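Local structure of Vv2_1132 (5Y9S) at residues D[210-213]-D[214-218]; D[251-254]-D[255-258]; D[239-243]-D[244-248]; D[112-115]-D[116-120]. The protein belongs to the LysR family of transcriptional regulators, assembles as a tetramer, and probably controls gene expression by binding DNA through a helix-turn-helix domain. All coordinates share one frame; numbering follows the deposited sequence.

Contact 1. Residues D[210-213]-D[214-218]; sequences FLSK and VVEPV
In the helix 210-220, the crossover of a beta-alpha-beta unit, Leu-211 and Ser-212 offer their carbonyls to Val-215 and Glu-216 one turn on. The two bonds differ in quality: Glu-216 N meets Ser-212 O at 2.9 Å in a nearly straight bond (166° at the hydrogen), whereas Val-215 N, 2.8 Å from Leu-211 O, comes in at a bent 142°. Val-214 N divides itself between two acceptors, Phe-210 O and Leu-211 O, and both bonds are weak, so Leu-211 O serves two donors. This helix joins strand 199-205 to strand 225-232 in the LysR substrate-binding domain, and Leu-211 and Val-215 face the first of these strands. Pro-217 has no N-H to give the preceding turn. Its ring instead lies against a carbonyl, with CG 3.2 Å from Lys-213 O, and the helix kinks there. Glu-216 runs its CG past Ser-212 OG at 4.0 Å, then bends at chi2 (-76°), and OE2 is hydrogen-bonded to Tyr-202 OH. On another flank the Phe-210 ring meets that of Tyr-157 with the planes almost parallel, while Lys-213 packs on Asp-57 of the second subunit.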
loop_
_atom_site.group_PDB
_atom_site.type_symbol
_atom_site.label_atom_id
_atom_site.label_comp_id
_atom_site.label_asym_id
_atom_site.label_seq_id
_atom_site.Cartn_x
_atom_site.Cartn_y
_atom_site.Cartn_z
ATOM N N PHE D 210 22.396 -13.058 -22.119
ATOM C CA PHE D 210 23.158 -12.785 -23.330
ATOM C C PHE D 210 23.677 -14.075 -23.968
ATOM O O PHE D 210 23.618 -14.237 -25.197
ATOM C CB PHE D 210 24.328 -11.857 -23.047
ATOM C CG PHE D 210 25.234 -11.697 -24.225
ATOM C CD1 PHE D 210 24.875 -10.856 -25.269
ATOM C CD2 PHE D 210 26.420 -12.413 -24.323
ATOM C CE1 PHE D 210 25.684 -10.711 -26.371
ATOM C CE2 PHE D 210 27.251 -12.255 -25.432
ATOM C CZ PHE D 210 26.887 -11.392 -26.446
ATOM N N LEU D 211 24.187 -15.010 -23.154
ATOM C CA LEU D 211 24.893 -16.143 -23.746
ATOM C C LEU D 211 23.950 -17.066 -24.492
ATOM O O LEU D 211 24.356 -17.699 -25.468
ATOM C CB LEU D 211 25.691 -16.908 -22.681
ATOM C CG LEU D 211 26.807 -16.034 -22.104
ATOM C CD1 LEU D 211 27.413 -16.655 -20.867
ATOM C CD2 LEU D 211 27.837 -15.801 -23.176
ATOM N N SER D 212 22.693 -17.139 -24.070
ATOM C CA SER D 212 21.715 -17.911 -24.826
ATOM C C SER D 212 21.508 -17.321 -26.214
ATOM O O SER D 212 21.407 -18.048 -27.212
ATOM C CB SER D 212 20.396 -17.936 -24.066
ATOM O OG SER D 212 19.330 -18.339 -24.896
ATOM N N LYS D 213 21.394 -15.996 -26.282
ATOM C CA LYS D 213 21.173 -15.311 -27.542
ATOM C C LYS D 213 22.384 -15.393 -28.453
ATOM O O LYS D 213 22.262 -15.112 -29.649
ATOM C CB LYS D 213 20.804 -13.858 -27.261
ATOM C CG LYS D 213 19.593 -13.739 -26.343
ATOM C CD LYS D 213 19.535 -12.379 -25.681
ATOM C CE LYS D 213 18.252 -12.238 -24.898
ATOM N NZ LYS D 213 17.185 -13.066 -25.522
ATOM N N VAL D 214 23.538 -15.788 -27.916
ATOM C CA VAL D 214 24.764 -15.940 -28.693
ATOM C C VAL D 214 24.961 -17.409 -29.060
ATOM O O VAL D 214 25.409 -17.739 -30.167
ATOM C CB VAL D 214 25.958 -15.373 -27.903
ATOM C CG1 VAL D 214 27.252 -16.055 -28.261
ATOM C CG2 VAL D 214 26.077 -13.922 -28.191
ATOM N N VAL D 215 24.589 -18.303 -28.152
ATOM C CA VAL D 215 24.863 -19.721 -28.336
ATOM C C VAL D 215 23.795 -20.390 -29.186
ATOM O O VAL D 215 24.105 -21.153 -30.106
ATOM C CB VAL D 215 25.016 -20.402 -26.959
ATOM C CG1 VAL D 215 24.929 -21.914 -27.100
ATOM C CG2 VAL D 215 26.330 -19.990 -26.318
ATOM N N GLU D 216 22.529 -20.117 -28.915
ATOM C CA GLU D 216 21.484 -20.899 -29.571
ATOM C C GLU D 216 21.384 -20.642 -31.073
ATOM O O GLU D 216 21.073 -21.577 -31.828
ATOM C CB GLU D 216 20.135 -20.659 -28.892
ATOM C CG GLU D 216 20.089 -21.234 -27.479
ATOM C CD GLU D 216 19.934 -22.743 -27.451
ATOM O OE1 GLU D 216 19.950 -23.380 -28.531
ATOM O OE2 GLU D 216 19.789 -23.300 -26.343
ATOM N N PRO D 217 21.633 -19.418 -31.558
ATOM C CA PRO D 217 21.710 -19.249 -33.021
ATOM C C PRO D 217 22.717 -20.189 -33.664
ATOM O O PRO D 217 22.383 -20.875 -34.640
ATOM C CB PRO D 217 22.103 -17.776 -33.176
ATOM C CG PRO D 217 21.509 -17.116 -31.995
ATOM C CD PRO D 217 21.648 -18.110 -30.868
ATOM N N VAL D 218 23.937 -20.266 -33.125
ATOM C CA VAL D 218 24.919 -21.185 -33.698
ATOM C C VAL D 218 24.516 -22.639 -33.467
ATOM O O VAL D 218 24.779 -23.500 -34.310
ATOM C CB VAL D 218 26.322 -20.904 -33.132
ATOM C CG1 VAL D 218 27.334 -21.849 -33.757
ATOM C CG2 VAL D 218 26.723 -19.463 -33.377
#

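Contact 2. Residues D[251-254]-D[255-258]; sequences VPMH and VIEE
His-254 takes the unusual chi1 of 80°, with CG wedged between its backbone N and carbonyl carbon, and this swings the imidazole over the CG2 methyl of Val-255. Ile-256 does something similar: at chi1 54° its CG1 tucks in beside Met-253 O, 3.2 Å away, and CG2 is left to meet Val-251 CG2 at 3.7 Å. The histidine contact is a CH-pi interaction, with Val-255 CG2 3.7 Å from the ring centroid and 22° off the ring normal; the nearest ring atom is NE2, 3.5 Å from that methyl. Met-253, bent at chi2 and chi3, lays its SD across Ile-256 CD1 at 4.2 Å. Beneath these side chains the backbone leaves strand 248-252 through two overlapping type I turns, Val-255 N bonding to Pro-252 O at 3.2 Å and Ile-256 N to Met-253 O at 3.0 Å. Ile-256 is then the N-cap of helix 257-261, and its side chain, with Val-251, packs against strand 172-186 and helix 235-243. The polar ends find partners in the same chain: Glu-257 OE1 makes a salt bridge to Lys-116 NZ, and His-254 ND1 is hydrogen-bonded to Glu-180 OE1. The bond at ND1 and the methyl on one face help hold the ring, and NE2 lies beside the side-chain amide of Asn-112. The Glu-180 carboxylate probably favours a proton on ND1 and may raise the basicity of the imidazole.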
loop_
_atom_site.group_PDB
_atom_site.type_symbol
_atom_site.label_atom_id
_atom_site.label_comp_id
_atom_site.label_asym_id
_atom_site.label_seq_id
_atom_site.Cartn_x
_atom_site.Cartn_y
_atom_site.Cartn_z
ATOM N N VAL D 251 30.495 -22.791 -22.892
ATOM C CA VAL D 251 30.889 -21.837 -21.853
ATOM C C VAL D 251 32.050 -21.000 -22.353
ATOM O O VAL D 251 32.883 -21.442 -23.159
ATOM C CB VAL D 251 31.301 -22.541 -20.541
ATOM C CG1 VAL D 251 30.130 -23.285 -19.927
ATOM C CG2 VAL D 251 32.507 -23.472 -20.775
ATOM N N PRO D 252 32.127 -19.766 -21.875
ATOM C CA PRO D 252 33.246 -18.895 -22.246
ATOM C C PRO D 252 34.562 -19.468 -21.748
ATOM O O PRO D 252 34.628 -20.052 -20.667
ATOM C CB PRO D 252 32.908 -17.572 -21.546
ATOM C CG PRO D 252 31.434 -17.604 -21.392
ATOM C CD PRO D 252 31.063 -19.038 -21.169
ATOM N N MET D 253 35.614 -19.300 -22.556
ATOM C CA MET D 253 36.924 -19.800 -22.148
ATOM C C MET D 253 37.324 -19.281 -20.779
ATOM O O MET D 253 37.889 -20.025 -19.982
ATOM C CB MET D 253 38.016 -19.424 -23.167
ATOM C CG MET D 253 38.115 -20.319 -24.384
ATOM S SD MET D 253 38.763 -21.931 -23.941
ATOM C CE MET D 253 40.382 -21.579 -23.306
ATOM N N HIS D 254 37.039 -18.011 -20.474
ATOM C CA HIS D 254 37.623 -17.446 -19.259
ATOM C C HIS D 254 37.059 -18.066 -17.983
ATOM O O HIS D 254 37.647 -17.896 -16.905
ATOM C CB HIS D 254 37.441 -15.920 -19.229
ATOM C CG HIS D 254 36.085 -15.476 -18.785
ATOM N ND1 HIS D 254 35.058 -15.216 -19.666
ATOM C CD2 HIS D 254 35.588 -15.247 -17.547
ATOM C CE1 HIS D 254 33.985 -14.838 -18.989
ATOM N NE2 HIS D 254 34.279 -14.855 -17.700
ATOM N N VAL D 255 35.948 -18.801 -18.085
ATOM C CA VAL D 255 35.356 -19.440 -16.915
ATOM C C VAL D 255 35.982 -20.796 -16.610
ATOM O O VAL D 255 35.835 -21.291 -15.486
ATOM C CB VAL D 255 33.829 -19.533 -17.126
ATOM C CG1 VAL D 255 33.157 -20.309 -16.029
ATOM C CG2 VAL D 255 33.237 -18.131 -17.191
ATOM N N ILE D 256 36.741 -21.382 -17.542
ATOM C CA ILE D 256 37.220 -22.750 -17.395
ATOM C C ILE D 256 38.741 -22.843 -17.430
ATOM O O ILE D 256 39.282 -23.932 -17.631
ATOM C CB ILE D 256 36.614 -23.665 -18.474
ATOM C CG1 ILE D 256 36.882 -23.062 -19.848
ATOM C CG2 ILE D 256 35.140 -23.817 -18.264
ATOM C CD1 ILE D 256 36.576 -23.985 -21.024
ATOM N N GLU D 257 39.444 -21.722 -17.271
ATOM C CA GLU D 257 40.901 -21.738 -17.402
ATOM C C GLU D 257 41.523 -22.770 -16.475
ATOM O O GLU D 257 42.394 -23.541 -16.890
ATOM C CB GLU D 257 41.467 -20.346 -17.116
ATOM C CG GLU D 257 42.922 -20.149 -17.540
ATOM C CD GLU D 257 43.531 -18.847 -17.007
ATOM O OE1 GLU D 257 42.782 -17.871 -16.776
ATOM O OE2 GLU D 257 44.765 -18.800 -16.814
ATOM N N GLU D 258 41.053 -22.826 -15.225
ATOM C CA GLU D 258 41.599 -23.747 -14.233
ATOM C C GLU D 258 41.125 -25.179 -14.452
ATOM O O GLU D 258 41.902 -26.118 -14.252
ATOM C CB GLU D 258 41.226 -23.281 -12.829
ATOM C CG GLU D 258 41.879 -24.075 -11.714
ATOM C CD GLU D 258 41.741 -23.384 -10.370
ATOM O OE1 GLU D 258 40.807 -23.725 -9.604
ATOM O OE2 GLU D 258 42.560 -22.482 -10.093
#

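Contact 3. Residues D[239-243]-D[244-248]; sequences VKMAI and GGAGV
Met-241 O accepts from Ala-246 N at 3.2 Å, the hydrogen lying nearly in line (163°), and inside that bond Gly-245 N donates to Ala-242 O at 2.9 Å. Before them Gly-244 N still makes a regular helical bond, 3.2 Å to Lys-240 O. The pair of bonds, one nested in the other, is a Schellman motif: it ends helix 235-243 with Gly-245 as the C-prime residue, whose phi of 75° suits glycine. The hydrophobic contact that often accompanies this cap is present too, since Met-241, bent at chi2 and chi3, brings its CE to 3.9 Å from Ala-246 CB; both side chains pack on Leu-203 of strand 199-205, and Met-241 also touches Phe-118 of the third subunit. Ala-242 O has a second partner. A water donates to it at 2.6 Å and also to Gly-247 O at 2.7 Å, bridging the last turn of the helix to the chain that turns back toward the sheet. Gly-247 makes that turn with backbone angles that crowd a side chain, at phi 146°. Next to it, Val-248 is hydrogen-bonded through its backbone to Pro-201 and Leu-203, while Gly-244 O receives a weak bond from Arg-189 NH2.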
loop_
_atom_site.group_PDB
_atom_site.type_symbol
_atom_site.label_atom_id
_atom_site.label_comp_id
_atom_site.label_asym_id
_atom_site.label_seq_id
_atom_site.Cartn_x
_atom_site.Cartn_y
_atom_site.Cartn_z
ATOM N N VAL D 239 29.456 -25.271 -15.443
ATOM C CA VAL D 239 30.782 -25.861 -15.300
ATOM C C VAL D 239 30.765 -26.985 -14.262
ATOM O O VAL D 239 31.272 -28.080 -14.517
ATOM C CB VAL D 239 31.815 -24.770 -14.963
ATOM C CG1 VAL D 239 33.108 -25.401 -14.409
ATOM C CG2 VAL D 239 32.098 -23.945 -16.219
ATOM N N LYS D 240 30.152 -26.747 -13.091
ATOM C CA LYS D 240 30.043 -27.820 -12.103
ATOM C C LYS D 240 29.352 -29.034 -12.700
ATOM O O LYS D 240 29.857 -30.155 -12.610
ATOM C CB LYS D 240 29.284 -27.355 -10.856
ATOM C CG LYS D 240 30.066 -26.450 -9.950
ATOM C CD LYS D 240 31.406 -27.046 -9.563
ATOM C CE LYS D 240 32.181 -26.053 -8.686
ATOM N NZ LYS D 240 32.478 -26.613 -7.321
ATOM N N MET D 241 28.189 -28.816 -13.325
ATOM C CA MET D 241 27.444 -29.899 -13.956
ATOM C C MET D 241 28.297 -30.626 -14.981
ATOM O O MET D 241 28.257 -31.860 -15.076
ATOM C CB MET D 241 26.194 -29.332 -14.633
ATOM C CG MET D 241 25.033 -28.993 -13.689
ATOM S SD MET D 241 24.757 -30.254 -12.420
ATOM C CE MET D 241 23.487 -31.183 -13.225
ATOM N N ALA D 242 29.044 -29.877 -15.794
ATOM C CA ALA D 242 29.810 -30.535 -16.844
ATOM C C ALA D 242 30.925 -31.388 -16.249
ATOM O O ALA D 242 31.201 -32.495 -16.738
ATOM C CB ALA D 242 30.360 -29.498 -17.817
ATOM N N ILE D 243 31.560 -30.900 -15.180
ATOM C CA ILE D 243 32.642 -31.670 -14.559
ATOM C C ILE D 243 32.125 -33.031 -14.127
ATOM O O ILE D 243 32.803 -34.051 -14.290
ATOM C CB ILE D 243 33.238 -30.905 -13.364
ATOM C CG1 ILE D 243 34.016 -29.673 -13.811
ATOM C CG2 ILE D 243 34.118 -31.823 -12.513
ATOM C CD1 ILE D 243 34.616 -28.921 -12.624
ATOM N N GLY D 244 30.913 -33.061 -13.570
ATOM C CA GLY D 244 30.270 -34.281 -13.143
ATOM C C GLY D 244 29.705 -35.119 -14.261
ATOM O O GLY D 244 29.013 -36.100 -13.985
ATOM N N GLY D 245 29.977 -34.774 -15.514
ATOM C CA GLY D 245 29.559 -35.618 -16.617
ATOM C C GLY D 245 28.084 -35.575 -16.952
ATOM O O GLY D 245 27.594 -36.489 -17.618
ATOM N N ALA D 246 27.357 -34.537 -16.523
ATOM C CA ALA D 246 25.936 -34.469 -16.809
ATOM C C ALA D 246 25.633 -34.117 -18.262
ATOM O O ALA D 246 24.464 -34.156 -18.664
ATOM C CB ALA D 246 25.283 -33.465 -15.869
ATOM N N GLY D 247 26.634 -33.810 -19.069
ATOM C CA GLY D 247 26.394 -33.460 -20.450
ATOM C C GLY D 247 27.386 -32.413 -20.909
ATOM O O GLY D 247 28.347 -32.090 -20.214
ATOM N N VAL D 248 27.115 -31.877 -22.097
ATOM C CA VAL D 248 27.984 -30.909 -22.748
ATOM C C VAL D 248 27.418 -29.509 -22.529
ATOM O O VAL D 248 26.200 -29.291 -22.611
ATOM C CB VAL D 248 28.135 -31.249 -24.247
ATOM C CG1 VAL D 248 26.785 -31.319 -24.905
ATOM C CG2 VAL D 248 29.030 -30.248 -24.960
HETATM O O HOH W 1 30.205 -33.619 -18.884
#

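Contact 4. Residues D[112-115]-D[116-120]; sequences NLLP and KLFLQ
The phenyl ring of Phe-118 carries the carbonyl oxygen of Leu-114 on one face: Leu-114 O stands 3.0 Å above the ring plane, displaced toward the rim on the CG side, and Pro-115 N lies over the same face. At the far end of the ring, CZ comes to 3.5 Å from Leu-114 CB, and ring and leucine run side by side, pointing the same way. With CG anti to the carbonyl carbon (chi1 -58°), Phe-118 leans back along the helix over the preceding turn. Leu-113 and Leu-117 repeat this parallel pairing, Leu-113 CD1 meeting Leu-117 CD2 at 3.8 Å. Three backbone bonds begin helix 114-120: Leu-117 N to Leu-113 O at 2.9 Å, Phe-118 N to Leu-114 O at 2.6 Å, and Leu-119 N to Pro-115 O at 2.7 Å. Pro-115 sits in the first turn, where a missing N-H costs the helix nothing. Leu-114 and Phe-118 cover strands 100-105 and 129-134, while Pro-115 and Leu-119 pack on Ser-237 and Gly-244 of the third subunit. An oxygen against an aromatic face is not in itself an attractive pairing, and here the carbonyl is packed tightly against the ring near CG; the N-H of Phe-118, bonded to the same oxygen, probably takes up part of its negative charge.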
loop_
_atom_site.group_PDB
_atom_site.type_symbol
_atom_site.label_atom_id
_atom_site.label_comp_id
_atom_site.label_asym_id
_atom_site.label_seq_id
_atom_site.Cartn_x
_atom_site.Cartn_y
_atom_site.Cartn_z
ATOM N N ASN D 112 34.259 -14.617 -12.068
ATOM C CA ASN D 112 35.324 -15.228 -12.854
ATOM C C ASN D 112 36.025 -14.241 -13.773
ATOM O O ASN D 112 37.026 -14.608 -14.406
ATOM C CB ASN D 112 34.766 -16.398 -13.671
ATOM C CG ASN D 112 33.340 -16.155 -14.112
ATOM O OD1 ASN D 112 33.051 -15.149 -14.773
ATOM N ND2 ASN D 112 32.428 -17.059 -13.730
ATOM N N LEU D 113 35.551 -12.997 -13.858
ATOM C CA LEU D 113 36.266 -11.973 -14.607
ATOM C C LEU D 113 36.886 -10.928 -13.690
ATOM O O LEU D 113 38.109 -10.781 -13.672
ATOM C CB LEU D 113 35.346 -11.297 -15.634
ATOM C CG LEU D 113 36.094 -10.349 -16.579
ATOM C CD1 LEU D 113 36.934 -11.150 -17.555
ATOM C CD2 LEU D 113 35.134 -9.429 -17.328
ATOM N N LEU D 114 36.076 -10.212 -12.908
ATOM C CA LEU D 114 36.615 -9.095 -12.133
ATOM C C LEU D 114 37.727 -9.510 -11.170
ATOM O O LEU D 114 38.805 -8.893 -11.209
ATOM C CB LEU D 114 35.460 -8.369 -11.428
ATOM C CG LEU D 114 34.500 -7.737 -12.441
ATOM C CD1 LEU D 114 33.471 -6.882 -11.760
ATOM C CD2 LEU D 114 35.271 -6.916 -13.474
ATOM N N PRO D 115 37.568 -10.523 -10.315
ATOM C CA PRO D 115 38.667 -10.838 -9.382
ATOM C C PRO D 115 39.974 -11.175 -10.080
ATOM O O PRO D 115 41.046 -10.746 -9.635
ATOM C CB PRO D 115 38.116 -12.033 -8.588
ATOM C CG PRO D 115 36.639 -11.882 -8.663
ATOM C CD PRO D 115 36.360 -11.322 -10.028
ATOM N N LYS D 116 39.916 -11.957 -11.157
ATOM C CA LYS D 116 41.112 -12.202 -11.956
ATOM C C LYS D 116 41.704 -10.889 -12.445
ATOM O O LYS D 116 42.897 -10.629 -12.264
ATOM C CB LYS D 116 40.774 -13.114 -13.134
ATOM C CG LYS D 116 41.935 -13.415 -14.054
ATOM C CD LYS D 116 42.546 -14.777 -13.743
ATOM C CE LYS D 116 43.745 -15.072 -14.637
ATOM N NZ LYS D 116 43.394 -15.019 -16.088
ATOM N N LEU D 117 40.872 -10.038 -13.054
ATOM C CA LEU D 117 41.328 -8.718 -13.479
ATOM C C LEU D 117 41.950 -7.954 -12.320
ATOM O O LEU D 117 43.065 -7.431 -12.431
ATOM C CB LEU D 117 40.163 -7.924 -14.075
ATOM C CG LEU D 117 40.131 -7.916 -15.597
ATOM C CD1 LEU D 117 41.442 -7.377 -16.130
ATOM C CD2 LEU D 117 39.891 -9.319 -16.126
ATOM N N PHE D 118 41.248 -7.900 -11.187
ATOM C CA PHE D 118 41.736 -7.135 -10.040
ATOM C C PHE D 118 43.065 -7.688 -9.538
ATOM O O PHE D 118 44.001 -6.932 -9.258
ATOM C CB PHE D 118 40.699 -7.147 -8.911
ATOM C CG PHE D 118 39.345 -6.582 -9.299
ATOM C CD1 PHE D 118 39.188 -5.796 -10.430
ATOM C CD2 PHE D 118 38.230 -6.821 -8.506
ATOM C CE1 PHE D 118 37.942 -5.279 -10.766
ATOM C CE2 PHE D 118 36.985 -6.299 -8.838
ATOM C CZ PHE D 118 36.840 -5.533 -9.966
ATOM N N LEU D 119 43.160 -9.009 -9.407
ATOM C CA LEU D 119 44.383 -9.600 -8.877
ATOM C C LEU D 119 45.551 -9.393 -9.830
ATOM O O LEU D 119 46.673 -9.121 -9.391
ATOM C CB LEU D 119 44.164 -11.085 -8.590
ATOM C CG LEU D 119 43.365 -11.374 -7.310
ATOM C CD1 LEU D 119 42.686 -12.743 -7.352
ATOM C CD2 LEU D 119 44.281 -11.261 -6.104
ATOM N N GLN D 120 45.308 -9.477 -11.137
ATOM C CA GLN D 120 46.408 -9.329 -12.081
ATOM C C GLN D 120 47.004 -7.932 -12.079
ATOM O O GLN D 120 48.046 -7.731 -12.705
ATOM C CB GLN D 120 45.952 -9.674 -13.495
ATOM C CG GLN D 120 45.885 -11.168 -13.777
ATOM C CD GLN D 120 45.485 -11.478 -15.207
ATOM O OE1 GLN D 120 44.702 -10.745 -15.822
ATOM N NE2 GLN D 120 46.027 -12.564 -15.748
#

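Overall arrangement
From the N terminus the contacts come as contact 4, contact 1, contact 3 and contact 2, strictly in series: none nests in or crosses another, and each closes only a turn or so of chain. Contact 4 spans the start of helix 114-120, contact 1 lies within helix 210-220, contact 3 ends a helix, and contact 2 starts one just after strand 248-252. Contact 2 is where they meet: Pro-252 CG packs on Leu-211 CD1 of contact 1, Val-239 of contact 3 sits against Val-251, Val-255 and Ile-256, and contact 4 approaches through Asn-112 and Leu-113, which lie against Val-255 and His-254. Contacts 3 and 4 do not touch within the chain, yet both border the third subunit.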